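Flavodoxin (Lactobacillus reuteri, PDB 5VEG) binds flavin mononucleotide and probably serves as a low-potential electron donor to redox enzymes, in association with a bacterial microcompartment for 1,2-propanediol utilization. Local coordinates at residues G125-F128 with N129-V132; L98-Y101 with D102-S106; N166-A169 with E170-K174; E64-I67 with S68-D71. All coordinates share one frame; numbering follows the deposited sequence.

Contact 1 of 4, residues G125-F128 with N129-V132; sequences GEYF and NTTV. With FMN (flavin mononucleotide), chain D.
Phe128 and Asn129 are neighbours whose side chains run side by side and point the same way. Phe128 CB and CG lie beside the next backbone nitrogen, with Phe128 CG 3.6 Å from Asn129 N. Phe128 CD1 is 3.7 Å from FMN O2. Phe128 CE1 and CZ meet Asn129 ND2, each at 3.3 Å. The amide nitrogen sits over one ring face, near the rim, with ring and amide planes 54° apart. CG of Phe128 is anti to the backbone N (chi1 -178°), which lays the ring beside Asn129. The Asn129 amide is fixed from beyond, by ND2 bonding to Ile153 O.

Tyr127 to Thr130 form a type II beta turn, part of a flavin-binding loop of the flavodoxin fold. Its backbone grips the pyrimidine end of the isoalloxazine. FMN N3 donates to Tyr127 O at 2.7 Å, almost straight at 176°. Asn129 N donates to FMN O2 at 2.8 Å. An alanine in place of Phe128 removes the ring and is likely to leave one side of the Asn129 amide and of flavin O2 less covered.

Thr130 CG2 approaches the edge of the Tyr127 ring, 4.0 Å from Tyr127 CD1. Thr130 CG2 also lies 3.4 Å from Tyr127 O.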
loop_
_atom_site.group_PDB
_atom_site.type_symbol
_atom_site.label_atom_id
_atom_site.label_comp_id
_atom_site.label_asym_id
_atom_site.label_seq_id
_atom_site.Cartn_x
_atom_site.Cartn_y
_atom_site.Cartn_z
ATOM N N GLY A 125 -1.869 10.697 -17.325
ATOM C CA GLY A 125 -1.817 12.091 -16.909
ATOM C C GLY A 125 -2.280 12.294 -15.485
ATOM O O GLY A 125 -1.755 11.692 -14.543
ATOM N N GLU A 126 -3.286 13.149 -15.309
ATOM C CA GLU A 126 -3.756 13.455 -13.965
ATOM C C GLU A 126 -4.504 12.299 -13.339
ATOM O O GLU A 126 -4.884 12.395 -12.171
ATOM C CB GLU A 126 -4.629 14.710 -13.980
ATOM C CG GLU A 126 -3.935 15.908 -14.660
ATOM C CD GLU A 126 -4.066 17.219 -13.891
ATOM O OE1 GLU A 126 -3.797 17.245 -12.665
ATOM O OE2 GLU A 126 -4.414 18.234 -14.531
ATOM N N TYR A 127 -4.704 11.210 -14.070
ATOM C CA TYR A 127 -5.252 9.982 -13.514
ATOM C C TYR A 127 -4.167 8.975 -13.152
ATOM O O TYR A 127 -4.483 7.820 -12.839
ATOM C CB TYR A 127 -6.252 9.367 -14.499
ATOM C CG TYR A 127 -7.507 10.206 -14.603
ATOM C CD1 TYR A 127 -8.249 10.516 -13.467
ATOM C CD2 TYR A 127 -7.922 10.722 -15.822
ATOM C CE1 TYR A 127 -9.387 11.300 -13.546
ATOM C CE2 TYR A 127 -9.061 11.503 -15.914
ATOM C CZ TYR A 127 -9.788 11.787 -14.774
ATOM O OH TYR A 127 -10.910 12.567 -14.867
ATOM N N PHE A 128 -2.895 9.381 -13.204
ATOM C CA PHE A 128 -1.773 8.528 -12.835
ATOM C C PHE A 128 -1.857 8.067 -11.383
ATOM O O PHE A 128 -1.746 8.877 -10.462
ATOM C CB PHE A 128 -0.449 9.269 -13.055
ATOM C CG PHE A 128 0.779 8.443 -12.739
ATOM C CD1 PHE A 128 0.949 7.189 -13.310
ATOM C CD2 PHE A 128 1.778 8.947 -11.891
ATOM C CE1 PHE A 128 2.084 6.422 -13.027
ATOM C CE2 PHE A 128 2.920 8.209 -11.604
ATOM C CZ PHE A 128 3.080 6.940 -12.169
ATOM N N ASN A 129 -2.043 6.770 -11.168
ATOM C CA ASN A 129 -2.005 6.184 -9.819
ATOM C C ASN A 129 -2.984 6.861 -8.857
ATOM O O ASN A 129 -2.691 7.031 -7.678
ATOM C CB ASN A 129 -0.578 6.223 -9.244
ATOM C CG ASN A 129 0.197 4.965 -9.560
ATOM O OD1 ASN A 129 -0.324 3.861 -9.408
ATOM N ND2 ASN A 129 1.435 5.117 -10.016
ATOM N N THR A 130 -4.162 7.254 -9.351
ATOM C CA THR A 130 -5.136 7.894 -8.468
ATOM C C THR A 130 -5.554 6.970 -7.322
ATOM O O THR A 130 -5.974 7.443 -6.263
ATOM C CB THR A 130 -6.381 8.322 -9.248
ATOM O OG1 THR A 130 -6.940 7.185 -9.913
ATOM C CG2 THR A 130 -6.040 9.344 -10.284
ATOM N N THR A 131 -5.468 5.658 -7.517
ATOM C CA THR A 131 -5.859 4.754 -6.440
ATOM C C THR A 131 -4.953 4.922 -5.225
ATOM O O THR A 131 -5.411 4.790 -4.079
ATOM C CB THR A 131 -5.849 3.316 -6.958
ATOM O OG1 THR A 131 -6.867 3.179 -7.960
ATOM C CG2 THR A 131 -6.099 2.300 -5.833
ATOM N N VAL A 132 -3.674 5.223 -5.458
ATOM C CA VAL A 132 -2.755 5.501 -4.364
ATOM C C VAL A 132 -3.240 6.692 -3.555
ATOM O O VAL A 132 -3.250 6.659 -2.317
ATOM C CB VAL A 132 -1.332 5.720 -4.919
ATOM C CG1 VAL A 132 -0.377 6.127 -3.812
ATOM C CG2 VAL A 132 -0.855 4.447 -5.620
HETATM N N1 FMN D . -2.958 3.614 -14.839
HETATM C C2 FMN D . -3.112 4.802 -14.153
HETATM O O2 FMN D . -2.208 5.200 -13.423
HETATM N N3 FMN D . -4.264 5.546 -14.295
HETATM C C4 FMN D . -5.277 5.113 -15.125
HETATM O O4 FMN D . -6.292 5.793 -15.226
HETATM C C4A FMN D . -5.134 3.917 -15.830
HETATM N N5 FMN D . -6.135 3.459 -16.669
HETATM C C5A FMN D . -5.951 2.259 -17.346
HETATM C C6 FMN D . -6.940 1.769 -18.206
HETATM C C7 FMN D . -6.750 0.562 -18.887
HETATM C C7M FMN D . -7.808 0.029 -19.815
HETATM C C8 FMN D . -5.568 -0.152 -18.722
HETATM C C8M FMN D . -5.364 -1.447 -19.461
HETATM C C9 FMN D . -4.576 0.330 -17.874
HETATM C C9A FMN D . -4.779 1.524 -17.183
HETATM N N10 FMN D . -3.792 1.979 -16.338
HETATM C C10 FMN D . -3.963 3.175 -15.677
HETATM C "C1'" FMN D . -2.509 1.210 -16.224
HETATM C "C2'" FMN D . -2.379 0.191 -15.099
HETATM O "O2'" FMN D . -2.626 0.839 -13.878
HETATM C "C3'" FMN D . -0.921 -0.229 -15.142
HETATM O "O3'" FMN D . -0.636 -0.985 -16.305
HETATM C "C4'" FMN D . -0.508 -1.033 -13.926
HETATM O "O4'" FMN D . 0.872 -1.283 -14.015
HETATM C "C5'" FMN D . -1.226 -2.372 -13.900
HETATM O "O5'" FMN D . -0.929 -2.960 -12.651
HETATM P P FMN D . -1.142 -4.539 -12.413
HETATM O O1P FMN D . -0.181 -5.281 -13.315
HETATM O O2P FMN D . -0.795 -4.807 -10.959
HETATM O O3P FMN D . -2.544 -4.936 -12.766
#

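Contact 2 of 4, residues L98-Y101 with D102-S106; sequences LDFY and DDLQS. With CD (cadmium ion), chain E; NA (sodium ion), chain F.
Leu98 meets Asp102 one helical turn on through its backbone: Asp102 N donates to Leu98 O. CB of Asp102 also rests against that carbonyl.

Asp99 does more. Asp99 O accepts a short bond from Asp103 N, 2.7 Å. Its carboxylate joins that of Asp103 on a cadmium ion. Asp99 chelates the cadmium with both oxygens, OD1 at 2.5 Å and OD2 at 2.6 Å. Asp103 OD2 binds the cadmium at 2.4 Å, and a water is a further ligand. The two carboxylate planes stand 83° apart. CG of Asp99 is anti to the backbone N (chi1 177°), and that of Asp103 is anti to its carbonyl carbon (chi1 -68°); these different turns bring both groups to one metal. The cation probably offsets the repulsion of the paired acids. Asp99 OD1 also binds a sodium ion at 2.3 Å. A water on that sodium donates to Asp102 OD2 and Asp103 OD1, which draws the third acid into the cluster.

Phe100 turns to the protein side. Phe100 CE1 lies 4.1 Å from Leu104 CD1, the two side chains meeting at a slant. Phe75 packs on Phe100 edge-to-face. Leu104 N bonds to Phe100 O.

Tyr101 has the end of the Gln105 side chain over one ring face. Phe135 meets the same tyrosine edge-to-face. Gln105 N makes a weak bond to Tyr101 O.

This is an amphipathic helix with an i, i+4 aspartate pair as its metal site. It is the crossover helix of the beta-alpha-beta unit formed with strands 80-85 and 113-120.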
loop_
_atom_site.group_PDB
_atom_site.type_symbol
_atom_site.label_atom_id
_atom_site.label_comp_id
_atom_site.label_asym_id
_atom_site.label_seq_id
_atom_site.Cartn_x
_atom_site.Cartn_y
_atom_site.Cartn_z
ATOM N N LEU A 98 -13.041 -2.329 -3.511
ATOM C CA LEU A 98 -13.924 -1.250 -3.071
ATOM C C LEU A 98 -14.429 -1.489 -1.657
ATOM O O LEU A 98 -14.525 -0.557 -0.855
ATOM C CB LEU A 98 -15.102 -1.099 -4.035
ATOM C CG LEU A 98 -14.716 -0.492 -5.388
ATOM C CD1 LEU A 98 -15.853 -0.724 -6.386
ATOM C CD2 LEU A 98 -14.412 0.987 -5.237
ATOM N N ASP A 99 -14.750 -2.735 -1.334
ATOM C CA ASP A 99 -15.235 -3.032 0.008
ATOM C C ASP A 99 -14.152 -2.800 1.054
ATOM O O ASP A 99 -14.377 -2.114 2.064
ATOM C CB ASP A 99 -15.732 -4.462 0.061
ATOM C CG ASP A 99 -16.179 -4.831 1.436
ATOM O OD1 ASP A 99 -17.040 -4.105 1.963
ATOM O OD2 ASP A 99 -15.623 -5.792 1.986
ATOM N N PHE A 100 -12.964 -3.367 0.820
ATOM C CA PHE A 100 -11.799 -3.118 1.664
ATOM C C PHE A 100 -11.553 -1.629 1.849
ATOM O O PHE A 100 -11.339 -1.160 2.972
ATOM C CB PHE A 100 -10.577 -3.796 1.034
ATOM C CG PHE A 100 -9.339 -3.803 1.905
ATOM C CD1 PHE A 100 -8.534 -2.670 2.013
ATOM C CD2 PHE A 100 -8.942 -4.961 2.549
ATOM C CE1 PHE A 100 -7.381 -2.691 2.780
ATOM C CE2 PHE A 100 -7.785 -4.990 3.304
ATOM C CZ PHE A 100 -7.009 -3.857 3.420
ATOM N N TYR A 101 -11.549 -0.877 0.742
ATOM C CA TYR A 101 -11.357 0.571 0.798
ATOM C C TYR A 101 -12.395 1.235 1.699
ATOM O O TYR A 101 -12.052 2.047 2.565
ATOM C CB TYR A 101 -11.419 1.141 -0.624
ATOM C CG TYR A 101 -11.554 2.646 -0.744
ATOM C CD1 TYR A 101 -10.468 3.487 -0.498
ATOM C CD2 TYR A 101 -12.748 3.225 -1.165
ATOM C CE1 TYR A 101 -10.579 4.863 -0.646
ATOM C CE2 TYR A 101 -12.873 4.601 -1.312
ATOM C CZ TYR A 101 -11.785 5.417 -1.059
ATOM O OH TYR A 101 -11.911 6.785 -1.199
ATOM N N ASP A 102 -13.677 0.908 1.499
ATOM C CA ASP A 102 -14.738 1.480 2.326
ATOM C C ASP A 102 -14.595 1.060 3.789
ATOM O O ASP A 102 -14.691 1.898 4.699
ATOM C CB ASP A 102 -16.102 1.070 1.762
ATOM C CG ASP A 102 -17.270 1.643 2.557
ATOM O OD1 ASP A 102 -17.349 2.881 2.719
ATOM O OD2 ASP A 102 -18.118 0.849 3.017
ATOM N N ASP A 103 -14.329 -0.226 4.038
ATOM C CA ASP A 103 -14.154 -0.684 5.416
ATOM C C ASP A 103 -12.977 -0.001 6.099
ATOM O O ASP A 103 -13.014 0.235 7.312
ATOM C CB ASP A 103 -13.953 -2.192 5.451
ATOM C CG ASP A 103 -15.190 -2.956 5.046
ATOM O OD1 ASP A 103 -16.267 -2.348 4.832
ATOM O OD2 ASP A 103 -15.062 -4.180 4.946
ATOM N N LEU A 104 -11.924 0.304 5.342
ATOM C CA LEU A 104 -10.752 0.967 5.906
ATOM C C LEU A 104 -11.129 2.296 6.550
ATOM O O LEU A 104 -10.749 2.579 7.696
ATOM C CB LEU A 104 -9.719 1.179 4.803
ATOM C CG LEU A 104 -8.233 1.258 5.107
ATOM C CD1 LEU A 104 -7.778 0.014 5.854
ATOM C CD2 LEU A 104 -7.482 1.416 3.761
ATOM N N GLN A 105 -11.898 3.114 5.830
ATOM C CA GLN A 105 -12.313 4.422 6.330
ATOM C C GLN A 105 -13.268 4.345 7.505
ATOM O O GLN A 105 -13.408 5.332 8.231
ATOM C CB GLN A 105 -12.992 5.228 5.235
ATOM C CG GLN A 105 -12.410 5.054 3.886
ATOM C CD GLN A 105 -13.320 5.601 2.810
ATOM O OE1 GLN A 105 -13.439 5.018 1.735
ATOM N NE2 GLN A 105 -13.968 6.721 3.092
ATOM N N SER A 106 -13.952 3.224 7.695
ATOM C CA SER A 106 -14.865 3.076 8.814
ATOM C C SER A 106 -14.178 2.554 10.064
ATOM O O SER A 106 -14.829 2.444 11.107
ATOM C CB SER A 106 -16.025 2.140 8.432
ATOM O OG SER A 106 -16.551 2.469 7.154
HETATM CD CD CD E . -16.959 -5.423 4.140
HETATM NA NA NA F . -19.239 -3.319 2.033
HETATM O O HOH W 1 -18.128 -1.792 3.239
HETATM O O HOH W 2 -15.572 -7.352 5.075
#

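Contact 3 of 4, residues N166-A169 with E170-K174; sequences NKFA and EGLVK
Phe168 and Leu172, one turn apart on helix 159-176, make the apolar side-chain contact. Leu172 CD1 lies over one face of the Phe168 ring, 3.9 Å from CE2 and slightly farther from CD2. With CG anti to its own carbonyl carbon (chi1 -55°), Leu172 leans back along the helix toward that ring. Leu172 CG also rests 3.3 Å from Phe168 O.

Backbone hydrogen bonds hold the same turn. Glu170 N donates to Asn166 O at 2.8 Å, and Gly171 N to Lys167 O at 2.8 Å. Leu172 N reaches Phe168 O at 3.1 Å. Val173 N reaches Ala169 O with an N-H...O angle of 167°. These are the i to i+4 bonds of a regular alpha helix.

Aliphatic carbons also lie against carbonyl oxygens of the preceding turn. Glu170 CG is 3.1 Å from Asn166 O. Val173 CG2 is 3.3 Å from Ala169 O.

The buried side chains divide between two sets of neighbours. Phe168 and Leu172 press on the parallel sheet: both touch Val82 of strand 80-85, and Phe168 also reaches Ala148 and Val151 of strand 145-154. Ala169 and Val173 pack on Leu55 of helix 43-56.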
loop_
_atom_site.group_PDB
_atom_site.type_symbol
_atom_site.label_atom_id
_atom_site.label_comp_id
_atom_site.label_asym_id
_atom_site.label_seq_id
_atom_site.Cartn_x
_atom_site.Cartn_y
_atom_site.Cartn_z
ATOM N N ASN A 166 12.450 0.953 -0.984
ATOM C CA ASN A 166 13.239 0.670 0.210
ATOM C C ASN A 166 13.185 1.824 1.198
ATOM O O ASN A 166 13.048 1.604 2.406
ATOM C CB ASN A 166 14.686 0.371 -0.176
ATOM C CG ASN A 166 14.938 -1.096 -0.349
ATOM O OD1 ASN A 166 14.822 -1.632 -1.454
ATOM N ND2 ASN A 166 15.273 -1.771 0.750
ATOM N N LYS A 167 13.324 3.063 0.719
ATOM C CA LYS A 167 13.159 4.205 1.615
ATOM C C LYS A 167 11.753 4.241 2.201
ATOM O O LYS A 167 11.574 4.538 3.390
ATOM C CB LYS A 167 13.476 5.505 0.873
ATOM C CG LYS A 167 14.954 5.622 0.485
ATOM C CD LYS A 167 15.223 6.737 -0.531
ATOM C CE LYS A 167 16.725 7.034 -0.650
ATOM N NZ LYS A 167 17.048 7.992 -1.746
ATOM N N PHE A 168 10.745 3.969 1.366
ATOM C CA PHE A 168 9.372 3.772 1.823
ATOM C C PHE A 168 9.326 2.829 3.025
ATOM O O PHE A 168 8.847 3.204 4.099
ATOM C CB PHE A 168 8.562 3.242 0.638
ATOM C CG PHE A 168 7.109 2.953 0.916
ATOM C CD1 PHE A 168 6.174 3.982 0.987
ATOM C CD2 PHE A 168 6.666 1.642 0.987
ATOM C CE1 PHE A 168 4.838 3.711 1.189
ATOM C CE2 PHE A 168 5.316 1.347 1.188
ATOM C CZ PHE A 168 4.398 2.380 1.280
ATOM N N ALA A 169 9.882 1.618 2.879
ATOM C CA ALA A 169 9.886 0.650 3.980
ATOM C C ALA A 169 10.655 1.162 5.194
ATOM O O ALA A 169 10.215 0.979 6.336
ATOM C CB ALA A 169 10.481 -0.675 3.512
ATOM N N GLU A 170 11.828 1.774 4.972
ATOM C CA GLU A 170 12.596 2.336 6.077
ATOM C C GLU A 170 11.789 3.388 6.825
ATOM O O GLU A 170 11.824 3.447 8.062
ATOM C CB GLU A 170 13.902 2.946 5.555
ATOM C CG GLU A 170 14.868 1.953 4.918
ATOM C CD GLU A 170 16.022 2.648 4.209
ATOM O OE1 GLU A 170 16.540 2.099 3.209
ATOM O OE2 GLU A 170 16.399 3.754 4.654
ATOM N N GLY A 171 11.057 4.229 6.088
ATOM C CA GLY A 171 10.227 5.238 6.723
ATOM C C GLY A 171 9.147 4.640 7.608
ATOM O O GLY A 171 8.898 5.128 8.715
ATOM N N LEU A 172 8.485 3.585 7.129
ATOM C CA LEU A 172 7.431 2.950 7.913
ATOM C C LEU A 172 7.992 2.398 9.219
ATOM O O LEU A 172 7.421 2.611 10.293
ATOM C CB LEU A 172 6.767 1.831 7.108
ATOM C CG LEU A 172 6.170 2.146 5.726
ATOM C CD1 LEU A 172 5.788 0.856 5.010
ATOM C CD2 LEU A 172 4.973 3.080 5.852
ATOM N N VAL A 173 9.125 1.696 9.135
ATOM C CA VAL A 173 9.725 1.082 10.320
ATOM C C VAL A 173 10.127 2.153 11.325
ATOM O O VAL A 173 9.767 2.085 12.506
ATOM C CB VAL A 173 10.926 0.205 9.920
ATOM C CG1 VAL A 173 11.601 -0.382 11.167
ATOM C CG2 VAL A 173 10.480 -0.905 9.006
ATOM N N LYS A 174 10.868 3.167 10.877
ATOM C CA LYS A 174 11.271 4.209 11.816
ATOM C C LYS A 174 10.056 4.894 12.435
ATOM O O LYS A 174 10.015 5.123 13.653
ATOM C CB LYS A 174 12.193 5.218 11.132
ATOM C CG LYS A 174 13.643 4.714 10.938
ATOM C CD LYS A 174 14.002 3.509 11.845
ATOM C CE LYS A 174 14.511 3.908 13.238
ATOM N NZ LYS A 174 14.345 2.791 14.223
#

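Contact 4 of 4, residues E64-I67 with S68-D71; sequences ESEI and SQTD
The carboxylate of Glu66 is met by Ser68 N from above its plane, 57° out, with OE1 taking that bond at 3.0 Å. Glu66 OE2, the other oxygen, accepts a very short bond from Ser68 OG, 2.5 Å. The peptide carbonyl of Glu66 is the second flat group. Gln69 N reaches Glu66 O from one face at 3.1 Å. Thr70 OG1 reaches Glu66 O from the opposite face at 2.6 Å.

This is the turn that leaves strand 60-66, an outermost strand of the parallel flavodoxin sheet, and leads to helix 72-75. A short 3-10 turn at Ile67 and Ser68 makes the bend. Thr70 N closes it by bonding to Ile67 O.

The Glu66 chain starts anti to the backbone N (chi1 -168°) and bends at chi2 (-95°), which folds its acid back over the turn. Each oxygen thereby takes a bond from the same serine. With an alanine here there is no carboxylate, and Ser68 N and Ser68 OG would probably both be left without the acceptor that holds them at the turn.

Ile67 faces the protein instead, with its side chain on Phe100 of helix 98-105 and on Ala38 of strand 31-38. Ser65 ties the strand to the far end of the turn and also bonds to His34 NE2. Ser65 OG lies 2.7 Å from Thr70 OG1, the hydroxyl that donates to Glu66 O.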
loop_
_atom_site.group_PDB
_atom_site.type_symbol
_atom_site.label_atom_id
_atom_site.label_comp_id
_atom_site.label_asym_id
_atom_site.label_seq_id
_atom_site.Cartn_x
_atom_site.Cartn_y
_atom_site.Cartn_z
ATOM N N GLU A 64 1.387 -10.889 3.797
ATOM C CA GLU A 64 1.081 -10.371 2.472
ATOM C C GLU A 64 -0.143 -11.100 1.945
ATOM O O GLU A 64 -0.200 -12.330 2.003
ATOM C CB GLU A 64 2.264 -10.550 1.512
ATOM C CG GLU A 64 2.040 -9.919 0.135
ATOM C CD GLU A 64 3.235 -10.057 -0.815
ATOM O OE1 GLU A 64 4.227 -10.735 -0.476
ATOM O OE2 GLU A 64 3.178 -9.476 -1.916
ATOM N N SER A 65 -1.119 -10.353 1.432
ATOM C CA SER A 65 -2.306 -10.996 0.879
ATOM C C SER A 65 -2.885 -10.144 -0.242
ATOM O O SER A 65 -2.568 -8.961 -0.376
ATOM C CB SER A 65 -3.363 -11.242 1.967
ATOM O OG SER A 65 -3.667 -10.042 2.652
ATOM N N GLU A 66 -3.729 -10.764 -1.060
ATOM C CA GLU A 66 -4.456 -10.045 -2.099
ATOM C C GLU A 66 -5.696 -9.384 -1.503
ATOM O O GLU A 66 -6.317 -9.907 -0.571
ATOM C CB GLU A 66 -4.861 -10.993 -3.233
ATOM C CG GLU A 66 -5.382 -10.298 -4.507
ATOM C CD GLU A 66 -6.891 -10.207 -4.527
ATOM O OE1 GLU A 66 -7.419 -9.181 -4.989
ATOM O OE2 GLU A 66 -7.561 -11.158 -4.057
ATOM N N ILE A 67 -6.063 -8.229 -2.065
ATOM C CA ILE A 67 -7.044 -7.374 -1.402
ATOM C C ILE A 67 -8.414 -8.048 -1.331
ATOM O O ILE A 67 -9.123 -7.921 -0.330
ATOM C CB ILE A 67 -7.107 -5.999 -2.091
ATOM C CG1 ILE A 67 -7.855 -4.990 -1.222
ATOM C CG2 ILE A 67 -7.717 -6.090 -3.496
ATOM C CD1 ILE A 67 -7.468 -3.541 -1.538
ATOM N N SER A 68 -8.805 -8.781 -2.372
ATOM C CA SER A 68 -10.145 -9.355 -2.381
ATOM C C SER A 68 -10.283 -10.534 -1.426
ATOM O O SER A 68 -11.413 -10.900 -1.095
ATOM C CB SER A 68 -10.541 -9.796 -3.787
ATOM O OG SER A 68 -10.060 -11.101 -4.055
ATOM N N GLN A 69 -9.174 -11.129 -0.981
ATOM C CA GLN A 69 -9.195 -12.207 0.005
ATOM C C GLN A 69 -8.886 -11.729 1.421
ATOM O O GLN A 69 -8.584 -12.554 2.286
ATOM C CB GLN A 69 -8.184 -13.296 -0.373
ATOM C CG GLN A 69 -8.299 -13.822 -1.784
ATOM C CD GLN A 69 -9.246 -14.993 -1.889
ATOM O OE1 GLN A 69 -10.336 -14.980 -1.309
ATOM N NE2 GLN A 69 -8.846 -16.014 -2.644
ATOM N N THR A 70 -8.919 -10.425 1.677
ATOM C CA THR A 70 -8.461 -9.872 2.946
ATOM C C THR A 70 -9.577 -9.049 3.565
ATOM O O THR A 70 -10.185 -8.215 2.886
ATOM C CB THR A 70 -7.207 -9.006 2.761
ATOM O OG1 THR A 70 -6.236 -9.728 1.993
ATOM C CG2 THR A 70 -6.604 -8.632 4.106
ATOM N N ASP A 71 -9.854 -9.299 4.843
ATOM C CA ASP A 71 -10.776 -8.478 5.611
ATOM C C ASP A 71 -9.995 -7.438 6.405
ATOM O O ASP A 71 -8.947 -7.740 6.983
ATOM C CB ASP A 71 -11.630 -9.341 6.542
ATOM C CG ASP A 71 -12.458 -10.373 5.776
ATOM O OD1 ASP A 71 -13.214 -9.962 4.860
ATOM O OD2 ASP A 71 -12.340 -11.588 6.077
#

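Overall arrangement
From the N terminus, contact 4 comes first and closes a tight turn from strand 60-66 toward helix 72-75. Contact 2 follows, spanning one turn of helix 98-105. Contact 1 then closes a beta turn in the FMN-binding loop that enters helix 130-141. Contact 3 spans one turn of the last helix, 159-176. All are local and in series; none nests or crosses. Contacts 4 and 2 touch: Phe100 CG packs against Ile67 CG1 at 3.7 Å, which ties the turn after an outermost strand to the metal-bearing helix. Contact 1 touches none of the others; its centre is about 19 Å from that of contact 2. Contact 3 lies on the opposite side of the chain's centre from contacts 2 and 4.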